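Local coordinates for protein Two-component sensor histidine kinase (PDB 6OZB) that probably senses light as part of a cyanobacterial phytochrome, binding a bilin chromophore, here phycoerythrobilin, in its GAF domain, at residues 49-54 and 167-172; 62-67 and 80-85; 100-105 and 152-157. The protein carries 1 engineered substitution. One frame throughout, in Å; residues are numbered along the deposited sequence.

Interaction 1. Residues 49-54 and 167-172; sequences TDRVMI and VSHHSE. With PEB (phycoerythrobilin), chain F.
His-169 packs against Arg-51 and Met-53 on an antiparallel neighbour strand. Its CB lies 3.8 Å from Arg-51 O, the carbonyl that accepts the backbone N-H of His-169. CG, anti to the carbonyl carbon (chi1 -73°), starts the ring that Arg-51 flanks. At the ring edge, ND1 accepts from Arg-51 NH2 at 3.0 Å, with a weaker, longer bond from NE. ND1 lies nearly in the guanidinium plane, while guanidinium and imidazole planes are 65° apart. CE1 meets Met-53 CE at 3.6 Å. At the tip, NE2 donates a weak, bent bond to OD of phycoerythrobilin at 2.7 Å. The bonds at ND1 and NE2 would limit rotation of the ring; Arg-51 NH1 bonds to Pro-76 O.

Asp-50 and Arg-51 both face His-169, a classic beta bulge. Asp-50 OD2 takes two bonds from Ser-171, from OG at 2.7 Å and from N at 2.9 Å. Thr-49 OG1 and Ser-168 OG share a hydrogen bond of 3.0 Å.

The two strands are buried mid-sheet. Strand 63-70 flanks strand 51-57, strand 150-158 flanks strand 161-170, and helix 32-47 packs on Val-52 and Ser-168.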
loop_
_atom_site.group_PDB
_atom_site.type_symbol
_atom_site.label_atom_id
_atom_site.label_comp_id
_atom_site.label_asym_id
_atom_site.label_seq_id
_atom_site.Cartn_x
_atom_site.Cartn_y
_atom_site.Cartn_z
ATOM N N THR C 49 1.215 -12.779 -20.806
ATOM C CA THR C 49 2.040 -11.586 -20.848
ATOM C C THR C 49 2.979 -11.598 -22.050
ATOM O O THR C 49 3.193 -12.649 -22.673
ATOM C CB THR C 49 2.845 -11.493 -19.579
ATOM O OG1 THR C 49 3.475 -12.755 -19.376
ATOM C CG2 THR C 49 1.938 -11.169 -18.405
ATOM N N ASP C 50 3.578 -10.448 -22.351
ATOM C CA ASP C 50 4.352 -10.303 -23.581
ATOM C C ASP C 50 5.671 -11.055 -23.575
ATOM O O ASP C 50 6.131 -11.436 -24.629
ATOM C CB ASP C 50 4.658 -8.840 -23.869
ATOM C CG ASP C 50 3.424 -8.008 -24.211
ATOM O OD1 ASP C 50 2.471 -8.522 -24.848
ATOM O OD2 ASP C 50 3.441 -6.799 -23.843
ATOM N N ARG C 51 6.292 -11.217 -22.402
ATOM C CA ARG C 51 7.628 -11.828 -22.316
ATOM C C ARG C 51 7.783 -12.508 -20.968
ATOM O O ARG C 51 7.620 -11.867 -19.932
ATOM C CB ARG C 51 8.726 -10.765 -22.531
ATOM C CG ARG C 51 10.189 -11.261 -22.392
ATOM C CD ARG C 51 11.217 -10.235 -22.901
ATOM N NE ARG C 51 11.278 -9.043 -22.052
ATOM C CZ ARG C 51 11.828 -7.886 -22.401
ATOM N NH1 ARG C 51 12.378 -7.719 -23.599
ATOM N NH2 ARG C 51 11.803 -6.871 -21.547
ATOM N N VAL C 52 8.051 -13.818 -20.996
ATOM C CA VAL C 52 8.348 -14.592 -19.790
ATOM C C VAL C 52 9.740 -15.160 -19.970
ATOM O O VAL C 52 10.077 -15.636 -21.047
ATOM C CB VAL C 52 7.329 -15.702 -19.550
ATOM C CG1 VAL C 52 7.742 -16.621 -18.410
ATOM C CG2 VAL C 52 5.978 -15.076 -19.248
ATOM N N MET C 53 10.551 -15.067 -18.922
ATOM C CA MET C 53 11.948 -15.517 -18.961
ATOM C C MET C 53 12.291 -16.311 -17.725
ATOM O O MET C 53 11.705 -16.097 -16.667
ATOM C CB MET C 53 12.881 -14.329 -19.064
ATOM C CG MET C 53 12.608 -13.454 -20.255
ATOM S SD MET C 53 13.593 -11.960 -20.176
ATOM C CE MET C 53 12.854 -11.188 -18.767
ATOM N N ILE C 54 13.244 -17.230 -17.864
ATOM C CA ILE C 54 13.875 -17.815 -16.697
ATOM C C ILE C 54 15.320 -17.325 -16.686
ATOM O O ILE C 54 16.038 -17.377 -17.699
ATOM C CB ILE C 54 13.749 -19.345 -16.702
ATOM C CG1 ILE C 54 12.272 -19.686 -16.488
ATOM C CG2 ILE C 54 14.644 -19.961 -15.612
ATOM C CD1 ILE C 54 11.958 -21.110 -16.357
ATOM N N VAL C 167 10.490 -14.658 -14.458
ATOM C CA VAL C 167 10.231 -13.239 -14.719
ATOM C C VAL C 167 9.155 -13.054 -15.789
ATOM O O VAL C 167 9.263 -13.604 -16.879
ATOM C CB VAL C 167 11.480 -12.505 -15.181
ATOM C CG1 VAL C 167 11.226 -11.000 -15.302
ATOM C CG2 VAL C 167 12.610 -12.710 -14.221
ATOM N N SER C 168 8.135 -12.260 -15.484
ATOM C CA SER C 168 7.046 -11.994 -16.411
ATOM C C SER C 168 6.953 -10.491 -16.662
ATOM O O SER C 168 6.697 -9.740 -15.731
ATOM C CB SER C 168 5.741 -12.523 -15.821
ATOM O OG SER C 168 4.610 -12.251 -16.650
ATOM N N HIS C 169 7.199 -10.075 -17.904
ATOM C CA HIS C 169 7.158 -8.666 -18.321
ATOM C C HIS C 169 5.975 -8.409 -19.245
ATOM O O HIS C 169 5.649 -9.247 -20.094
ATOM C CB HIS C 169 8.394 -8.259 -19.103
ATOM C CG HIS C 169 9.641 -8.115 -18.284
ATOM N ND1 HIS C 169 10.887 -7.959 -18.863
ATOM C CD2 HIS C 169 9.837 -8.073 -16.948
ATOM C CE1 HIS C 169 11.797 -7.823 -17.913
ATOM N NE2 HIS C 169 11.185 -7.882 -16.744
ATOM N N HIS C 170 5.363 -7.231 -19.113
ATOM C CA HIS C 170 4.288 -6.822 -20.007
ATOM C C HIS C 170 4.410 -5.367 -20.370
ATOM O O HIS C 170 4.787 -4.537 -19.529
ATOM C CB HIS C 170 2.945 -7.098 -19.366
ATOM C CG HIS C 170 1.833 -7.218 -20.341
ATOM N ND1 HIS C 170 1.820 -8.171 -21.336
ATOM C CD2 HIS C 170 0.698 -6.500 -20.485
ATOM C CE1 HIS C 170 0.710 -8.044 -22.043
ATOM N NE2 HIS C 170 0.007 -7.049 -21.540
ATOM N N SER C 171 4.112 -5.062 -21.635
ATOM C CA SER C 171 4.258 -3.707 -22.192
ATOM C C SER C 171 3.104 -2.770 -21.828
ATOM O O SER C 171 3.140 -1.564 -22.126
ATOM C CB SER C 171 4.361 -3.770 -23.721
ATOM O OG SER C 171 3.117 -4.136 -24.302
ATOM N N GLU C 172 2.090 -3.323 -21.174
ATOM C CA GLU C 172 0.924 -2.560 -20.796
ATOM C C GLU C 172 0.601 -2.723 -19.333
ATOM O O GLU C 172 0.942 -3.732 -18.708
ATOM C CB GLU C 172 -0.260 -3.002 -21.648
ATOM C CG GLU C 172 -0.025 -2.676 -23.124
ATOM C CD GLU C 172 -1.183 -3.027 -24.028
ATOM O OE1 GLU C 172 -2.208 -3.544 -23.534
ATOM O OE2 GLU C 172 -1.053 -2.792 -25.248
HETATM C CHC PEB F . 16.552 -7.102 -12.150
HETATM N NC PEB F . 16.099 -5.626 -10.147
HETATM C C1C PEB F . 15.413 -5.649 -8.972
HETATM C C2C PEB F . 14.743 -6.841 -8.848
HETATM C C3C PEB F . 15.019 -7.595 -9.968
HETATM C C4C PEB F . 15.878 -6.818 -10.777
HETATM C CMC PEB F . 14.456 -8.993 -10.143
HETATM C CAC PEB F . 13.849 -7.191 -7.611
HETATM C CBC PEB F . 12.523 -6.452 -7.673
HETATM C CGC PEB F . 11.617 -7.172 -8.637
HETATM O O1C PEB F . 11.348 -8.387 -8.418
HETATM O O2C PEB F . 11.122 -6.574 -9.640
HETATM N ND PEB F . 14.576 -7.910 -13.311
HETATM C C1D PEB F . 15.980 -8.245 -12.831
HETATM C C2D PEB F . 16.703 -8.479 -14.072
HETATM C C3D PEB F . 15.897 -8.289 -15.174
HETATM C C4D PEB F . 14.572 -7.961 -14.800
HETATM C CMD PEB F . 18.226 -8.780 -14.115
HETATM C CAD PEB F . 16.414 -8.327 -16.624
HETATM C CBD PEB F . 15.662 -8.966 -17.574
HETATM O OD PEB F . 13.602 -7.760 -15.517
HETATM N NA PEB F . 19.082 -1.613 -10.793
HETATM C C1A PEB F . 19.945 -1.313 -11.883
HETATM C C2A PEB F . 20.957 -0.286 -11.448
HETATM C C3A PEB F . 20.684 0.025 -9.985
HETATM C C4A PEB F . 19.471 -0.856 -9.623
HETATM C CMA PEB F . 22.425 -0.751 -11.703
HETATM C CBA PEB F . 21.475 2.471 -9.968
HETATM O OA PEB F . 19.866 -1.839 -12.980
HETATM C CHA PEB F . 18.857 -0.789 -8.407
HETATM C CAA PEB F . 20.362 1.471 -9.599
HETATM N NB PEB F . 17.223 -2.934 -8.647
HETATM C C1B PEB F . 17.704 -1.705 -8.004
HETATM C C2B PEB F . 16.935 -1.414 -6.818
HETATM C C3B PEB F . 15.951 -2.446 -6.698
HETATM C C4B PEB F . 16.105 -3.429 -7.828
HETATM C CHB PEB F . 15.295 -4.533 -7.932
HETATM C CMB PEB F . 17.156 -0.247 -5.909
HETATM C CAB PEB F . 14.905 -2.558 -5.608
HETATM C CBB PEB F . 13.602 -1.983 -6.120
HETATM C CGB PEB F . 12.666 -1.981 -4.910
HETATM O O1B PEB F . 12.325 -3.099 -4.420
HETATM O O2B PEB F . 12.284 -0.896 -4.409
#

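Interaction 2. Residues 62-67 and 80-85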
loop_
_atom_site.group_PDB
_atom_site.type_symbol
_atom_site.label_atom_id
_atom_site.label_comp_id
_atom_site.label_asym_id
_atom_site.label_seq_id
_atom_site.Cartn_x
_atom_site.Cartn_y
_atom_site.Cartn_z
ATOM N N SER C 62 25.717 -12.269 -10.588
ATOM C CA SER C 62 25.271 -11.936 -11.933
ATOM C C SER C 62 24.435 -13.077 -12.428
ATOM O O SER C 62 24.288 -14.099 -11.764
ATOM C CB SER C 62 26.441 -11.710 -12.885
ATOM O OG SER C 62 27.144 -12.921 -13.123
ATOM N N GLY C 63 23.881 -12.922 -13.613
ATOM C CA GLY C 63 23.049 -13.968 -14.143
ATOM C C GLY C 63 22.794 -13.859 -15.626
ATOM O O GLY C 63 23.244 -12.919 -16.274
ATOM N N GLN C 64 22.055 -14.840 -16.143
ATOM C CA GLN C 64 21.810 -14.970 -17.567
ATOM C C GLN C 64 20.366 -15.402 -17.869
ATOM O O GLN C 64 19.758 -16.234 -17.164
ATOM C CB GLN C 64 22.788 -15.980 -18.164
ATOM C CG GLN C 64 22.647 -16.152 -19.677
ATOM C CD GLN C 64 23.706 -17.059 -20.271
ATOM O OE1 GLN C 64 23.989 -18.141 -19.744
ATOM N NE2 GLN C 64 24.297 -16.627 -21.378
ATOM N N VAL C 65 19.795 -14.823 -18.916
ATOM C CA VAL C 65 18.504 -15.268 -19.379
ATOM C C VAL C 65 18.727 -16.557 -20.156
ATOM O O VAL C 65 19.362 -16.550 -21.209
ATOM C CB VAL C 65 17.802 -14.188 -20.240
ATOM C CG1 VAL C 65 16.487 -14.699 -20.772
ATOM C CG2 VAL C 65 17.581 -12.925 -19.441
ATOM N N ILE C 66 18.252 -17.677 -19.616
ATOM C CA ILE C 66 18.527 -18.979 -20.239
ATOM C C ILE C 66 17.321 -19.540 -20.964
ATOM O O ILE C 66 17.441 -20.519 -21.685
ATOM C CB ILE C 66 19.039 -20.013 -19.218
ATOM C CG1 ILE C 66 18.074 -20.195 -18.053
ATOM C CG2 ILE C 66 20.410 -19.586 -18.734
ATOM C CD1 ILE C 66 18.284 -21.531 -17.306
ATOM N N ALA C 67 16.148 -18.940 -20.755
ATOM C CA ALA C 67 14.953 -19.314 -21.515
ATOM C C ALA C 67 14.000 -18.132 -21.604
ATOM O O ALA C 67 13.920 -17.317 -20.675
ATOM C CB ALA C 67 14.265 -20.502 -20.883
ATOM N N GLY C 80 19.994 -15.309 -23.661
ATOM C CA GLY C 80 21.443 -15.374 -23.737
ATOM C C GLY C 80 22.138 -14.176 -23.121
ATOM O O GLY C 80 23.352 -14.190 -22.942
ATOM N N LEU C 81 21.405 -13.109 -22.825
ATOM C CA LEU C 81 22.072 -11.925 -22.282
ATOM C C LEU C 81 22.419 -12.125 -20.811
ATOM O O LEU C 81 21.675 -12.772 -20.060
ATOM C CB LEU C 81 21.224 -10.678 -22.444
ATOM C CG LEU C 81 20.950 -10.264 -23.888
ATOM C CD1 LEU C 81 20.112 -9.014 -23.869
ATOM C CD2 LEU C 81 22.236 -10.070 -24.664
ATOM N N ASN C 82 23.565 -11.559 -20.428
ATOM C CA ASN C 82 24.023 -11.548 -19.040
ATOM C C ASN C 82 23.749 -10.214 -18.376
ATOM O O ASN C 82 23.884 -9.161 -18.993
ATOM C CB ASN C 82 25.522 -11.834 -18.954
ATOM C CG ASN C 82 25.874 -13.238 -19.368
ATOM O OD1 ASN C 82 25.535 -14.201 -18.683
ATOM N ND2 ASN C 82 26.564 -13.366 -20.488
ATOM N N PHE C 83 23.390 -10.250 -17.101
ATOM C CA PHE C 83 23.188 -9.022 -16.355
ATOM C C PHE C 83 24.016 -9.043 -15.076
ATOM O O PHE C 83 24.142 -10.084 -14.436
ATOM C CB PHE C 83 21.717 -8.831 -16.034
ATOM C CG PHE C 83 20.848 -8.671 -17.258
ATOM C CD1 PHE C 83 20.400 -9.772 -17.942
ATOM C CD2 PHE C 83 20.525 -7.408 -17.745
ATOM C CE1 PHE C 83 19.609 -9.644 -19.071
ATOM C CE2 PHE C 83 19.737 -7.265 -18.882
ATOM C CZ PHE C 83 19.282 -8.384 -19.550
ATOM N N PRO C 84 24.569 -7.889 -14.691
ATOM C CA PRO C 84 25.475 -7.834 -13.539
ATOM C C PRO C 84 24.772 -7.999 -12.192
ATOM O O PRO C 84 23.556 -7.808 -12.078
ATOM C CB PRO C 84 26.096 -6.444 -13.653
ATOM C CG PRO C 84 25.130 -5.649 -14.389
ATOM C CD PRO C 84 24.372 -6.563 -15.297
ATOM N N ALA C 85 25.552 -8.366 -11.185
ATOM C CA ALA C 85 25.048 -8.524 -9.828
ATOM C C ALA C 85 24.389 -7.244 -9.344
ATOM O O ALA C 85 23.391 -7.291 -8.638
ATOM C CB ALA C 85 26.184 -8.922 -8.881
#
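In Gln-64, CG anti to the backbone N (chi1 -178°) and an extended chi2 take CD out toward Gly-80. The turn of the amide about chi3 then sets NE2, 3.0 Å from Gly-80 O. The N-H points nearly straight at the oxygen (167°), and the oxygen lies close to the amide plane of Gln-64. On the acceptor side the approach is different: NE2 stands well above the carbonyl plane of Gly-80. In Val-65, CG2 is anti to the carbonyl carbon and touches Phe-83 CE1 at 3.9 Å.

The backbones meet as an antiparallel pair. Gly-63 and Phe-83 bond to each other both ways, with Phe-83 N to Gly-63 O at 2.8 Å. Beyond the paired positions, Val-65 gives its N-H to Leu-81 O and accepts from Gly-80 N. Gly-80 has a positive phi (85°), a conformation that favours glycine. Strands 63-70 and 82-83 form a beta hairpin, joined by a long connection. Strand 82-83 is an outermost strand of the antiparallel GAF sheet within this chain.

The two faces differ. Gln-64 and Asn-82 share the polar one, where Gln-64 CB comes to 3.3 Å from Asn-82 OD1. The hydrogen bond of that oxygen is with His-58 NE2. Phe-83 lies on the other face and is part of the chromophore pocket. Its side chain comes within about 4 Å of phycoerythrobilin and also packs on Tyr-55. At the other end, Ser-62 CB rests 3.2 Å from Phe-83 O, while Ser-62 OG bonds to Asp-60 OD1.

Interaction 3. Residues 100-105 and 152-157; sequences KVRSIV and VVAPIF. With PEB (phycoerythrobilin), chain F.
Strands 102-105 and 152-157 run antiparallel, with 169° between their directions. Ser-103 and Val-153 form a hydrogen-bonded pair, with both N-to-O distances, Ser-103 N to Val-153 O and Val-153 N to Ser-103 O, at 3.0 Å. Ile-104 and Val-152 follow as a non-hydrogen-bonded pair. Toward Val-101 and Pro-155 the direct bonding stops. Pro-155 has no N-H to offer, and its CD lies 3.1 Å from Val-101 O. A water steps in, donating to Val-101 O at 2.6 Å and to Val-153 O. Val-153 O is thus gripped by two donors, the water and Ser-103 N.

Lys-100 leaves the end of helix 90-99 with a positive phi. Its chain then lies across Phe-157. CG comes to 3.6 Å from the ring's CE1, and CE sits over the ring centre as a CH-pi contact. NZ follows over the same face, 4.4 Å from the centroid of the Phe-157 ring, as a cation-pi contact. The lysine end is unstaggered (chi4 22°), and the residue also meets a crystal neighbour. Arg-102 CG touches Ala-154 CB, while its guanidinium leads away to Ser-115 O and Gln-185.

Ser-103 CB lies 3.3 Å, and Val-153 CB 3.4 Å, from O1C of the phycoerythrobilin propionate. Val-105 CG2 is near O2C. Ser-103 OG bonds to Gln-114 NE2. This is the central antiparallel sheet of a GAF domain, with the bilin pocket on one face and helices, here 178-201 against Val-152, on the other.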
loop_
_atom_site.group_PDB
_atom_site.type_symbol
_atom_site.label_atom_id
_atom_site.label_comp_id
_atom_site.label_asym_id
_atom_site.label_seq_id
_atom_site.Cartn_x
_atom_site.Cartn_y
_atom_site.Cartn_z
ATOM N N LYS C 100 11.943 -15.295 0.376
ATOM C CA LYS C 100 11.434 -15.859 -0.852
ATOM C C LYS C 100 10.320 -14.977 -1.422
ATOM O O LYS C 100 9.283 -15.459 -1.868
ATOM C CB LYS C 100 10.942 -17.292 -0.613
ATOM C CG LYS C 100 12.000 -18.168 0.042
ATOM C CD LYS C 100 11.727 -19.639 -0.215
ATOM C CE LYS C 100 12.849 -20.544 0.326
ATOM N NZ LYS C 100 13.648 -19.895 1.402
ATOM N N VAL C 101 10.551 -13.674 -1.393
ATOM C CA VAL C 101 9.554 -12.720 -1.814
ATOM C C VAL C 101 9.187 -12.857 -3.311
ATOM O O VAL C 101 10.051 -13.126 -4.153
ATOM C CB VAL C 101 10.053 -11.282 -1.505
ATOM C CG1 VAL C 101 11.061 -10.816 -2.543
ATOM C CG2 VAL C 101 8.907 -10.335 -1.440
ATOM N N ARG C 102 7.898 -12.689 -3.607
ATOM C CA ARG C 102 7.379 -12.527 -4.961
ATOM C C ARG C 102 7.073 -11.047 -5.098
ATOM O O ARG C 102 6.554 -10.450 -4.164
ATOM C CB ARG C 102 6.143 -13.386 -5.195
ATOM C CG ARG C 102 6.402 -14.918 -5.077
ATOM C CD ARG C 102 6.401 -15.412 -3.648
ATOM N NE ARG C 102 5.165 -15.097 -2.943
ATOM C CZ ARG C 102 4.057 -15.833 -2.985
ATOM N NH1 ARG C 102 3.987 -16.933 -3.735
ATOM N NH2 ARG C 102 3.001 -15.439 -2.311
ATOM N N SER C 103 7.410 -10.454 -6.241
ATOM C CA SER C 103 7.312 -9.004 -6.406
ATOM C C SER C 103 6.550 -8.615 -7.654
ATOM O O SER C 103 6.809 -9.160 -8.715
ATOM C CB SER C 103 8.696 -8.385 -6.493
ATOM O OG SER C 103 9.466 -8.588 -5.327
ATOM N N ILE C 104 5.627 -7.661 -7.500
ATOM C CA ILE C 104 4.850 -7.082 -8.586
ATOM C C ILE C 104 5.182 -5.596 -8.701
ATOM O O ILE C 104 4.870 -4.855 -7.792
ATOM C CB ILE C 104 3.336 -7.214 -8.326
ATOM C CG1 ILE C 104 2.910 -8.678 -8.161
ATOM C CG2 ILE C 104 2.538 -6.503 -9.406
ATOM C CD1 ILE C 104 1.601 -8.848 -7.379
ATOM N N VAL C 105 5.778 -5.162 -9.815
ATOM C CA VAL C 105 6.055 -3.744 -10.034
ATOM C C VAL C 105 5.006 -3.181 -10.960
ATOM O O VAL C 105 4.767 -3.715 -12.032
ATOM C CB VAL C 105 7.475 -3.498 -10.622
ATOM C CG1 VAL C 105 7.726 -2.030 -10.814
ATOM C CG2 VAL C 105 8.525 -4.082 -9.693
ATOM N N VAL C 152 6.579 -9.079 -12.960
ATOM C CA VAL C 152 6.272 -9.995 -11.857
ATOM C C VAL C 152 7.403 -10.995 -11.770
ATOM O O VAL C 152 7.763 -11.606 -12.790
ATOM C CB VAL C 152 4.940 -10.744 -12.047
ATOM C CG1 VAL C 152 4.634 -11.624 -10.821
ATOM C CG2 VAL C 152 3.795 -9.788 -12.261
ATOM N N VAL C 153 7.976 -11.139 -10.575
ATOM C CA VAL C 153 9.133 -12.020 -10.362
ATOM C C VAL C 153 8.898 -12.967 -9.197
ATOM O O VAL C 153 8.459 -12.556 -8.141
ATOM C CB VAL C 153 10.386 -11.191 -10.094
ATOM C CG1 VAL C 153 11.573 -12.061 -9.738
ATOM C CG2 VAL C 153 10.712 -10.343 -11.334
ATOM N N ALA C 154 9.187 -14.247 -9.413
ATOM C CA ALA C 154 9.210 -15.227 -8.335
ATOM C C ALA C 154 10.534 -15.992 -8.372
ATOM O O ALA C 154 10.957 -16.436 -9.450
ATOM C CB ALA C 154 8.055 -16.193 -8.463
ATOM N N PRO C 155 11.182 -16.151 -7.220
ATOM C CA PRO C 155 12.473 -16.835 -7.166
ATOM C C PRO C 155 12.335 -18.328 -7.319
ATOM O O PRO C 155 11.332 -18.903 -6.908
ATOM C CB PRO C 155 13.008 -16.481 -5.780
ATOM C CG PRO C 155 11.807 -16.248 -4.971
ATOM C CD PRO C 155 10.792 -15.637 -5.891
ATOM N N ILE C 156 13.378 -18.926 -7.880
ATOM C CA ILE C 156 13.516 -20.371 -8.013
ATOM C C ILE C 156 14.650 -20.819 -7.104
ATOM O O ILE C 156 15.786 -20.297 -7.180
ATOM C CB ILE C 156 13.824 -20.752 -9.460
ATOM C CG1 ILE C 156 12.765 -20.203 -10.421
ATOM C CG2 ILE C 156 13.967 -22.261 -9.638
ATOM C CD1 ILE C 156 13.220 -20.226 -11.880
ATOM N N PHE C 157 14.373 -21.812 -6.263
ATOM C CA PHE C 157 15.371 -22.328 -5.334
ATOM C C PHE C 157 15.734 -23.752 -5.704
ATOM O O PHE C 157 14.945 -24.469 -6.311
ATOM C CB PHE C 157 14.876 -22.265 -3.891
ATOM C CG PHE C 157 14.882 -20.879 -3.313
ATOM C CD1 PHE C 157 13.832 -20.024 -3.529
ATOM C CD2 PHE C 157 15.960 -20.421 -2.580
ATOM C CE1 PHE C 157 13.852 -18.752 -3.025
ATOM C CE2 PHE C 157 15.973 -19.145 -2.064
ATOM C CZ PHE C 157 14.920 -18.310 -2.297
HETATM C CHC PEB F . 16.552 -7.102 -12.150
HETATM N NC PEB F . 16.099 -5.626 -10.147
HETATM C C1C PEB F . 15.413 -5.649 -8.972
HETATM C C2C PEB F . 14.743 -6.841 -8.848
HETATM C C3C PEB F . 15.019 -7.595 -9.968
HETATM C C4C PEB F . 15.878 -6.818 -10.777
HETATM C CMC PEB F . 14.456 -8.993 -10.143
HETATM C CAC PEB F . 13.849 -7.191 -7.611
HETATM C CBC PEB F . 12.523 -6.452 -7.673
HETATM C CGC PEB F . 11.617 -7.172 -8.637
HETATM O O1C PEB F . 11.348 -8.387 -8.418
HETATM O O2C PEB F . 11.122 -6.574 -9.640
HETATM N ND PEB F . 14.576 -7.910 -13.311
HETATM C C1D PEB F . 15.980 -8.245 -12.831
HETATM C C2D PEB F . 16.703 -8.479 -14.072
HETATM C C3D PEB F . 15.897 -8.289 -15.174
HETATM C C4D PEB F . 14.572 -7.961 -14.800
HETATM C CMD PEB F . 18.226 -8.780 -14.115
HETATM C CAD PEB F . 16.414 -8.327 -16.624
HETATM C CBD PEB F . 15.662 -8.966 -17.574
HETATM O OD PEB F . 13.602 -7.760 -15.517
HETATM N NA PEB F . 19.082 -1.613 -10.793
HETATM C C1A PEB F . 19.945 -1.313 -11.883
HETATM C C2A PEB F . 20.957 -0.286 -11.448
HETATM C C3A PEB F . 20.684 0.025 -9.985
HETATM C C4A PEB F . 19.471 -0.856 -9.623
HETATM C CMA PEB F . 22.425 -0.751 -11.703
HETATM C CBA PEB F . 21.475 2.471 -9.968
HETATM O OA PEB F . 19.866 -1.839 -12.980
HETATM C CHA PEB F . 18.857 -0.789 -8.407
HETATM C CAA PEB F . 20.362 1.471 -9.599
HETATM N NB PEB F . 17.223 -2.934 -8.647
HETATM C C1B PEB F . 17.704 -1.705 -8.004
HETATM C C2B PEB F . 16.935 -1.414 -6.818
HETATM C C3B PEB F . 15.951 -2.446 -6.698
HETATM C C4B PEB F . 16.105 -3.429 -7.828
HETATM C CHB PEB F . 15.295 -4.533 -7.932
HETATM C CMB PEB F . 17.156 -0.247 -5.909
HETATM C CAB PEB F . 14.905 -2.558 -5.608
HETATM C CBB PEB F . 13.602 -1.983 -6.120
HETATM C CGB PEB F . 12.666 -1.981 -4.910
HETATM O O1B PEB F . 12.325 -3.099 -4.420
HETATM O O2B PEB F . 12.284 -0.896 -4.409
HETATM O O HOH W 1 10.700 -11.773 -6.264
#

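All three interactions pair antiparallel strands of the same GAF sheet. Interactions 1 and 3 are buried and both touch phycoerythrobilin, but at different groups: interaction 1 meets the carbonyl of one end ring, interaction 3 a propionate. Strands 161-170 and 150-158 are neighbours, and Ser-168 N probably bonds to Val-152 O between these two contacts. Interaction 2 lies at the surface, at the sheet edge, and reaches the bilin through Phe-83. It joins interaction 1 through strands 51-57 and 63-70, but does not touch interaction 3. The chemistry follows position. Interaction 1 is rich in buried polar side-chain bonds. Interaction 2 rests mainly on backbone bonds. Interaction 3 combines a short ladder, a bridging water and aliphatic and aromatic packing.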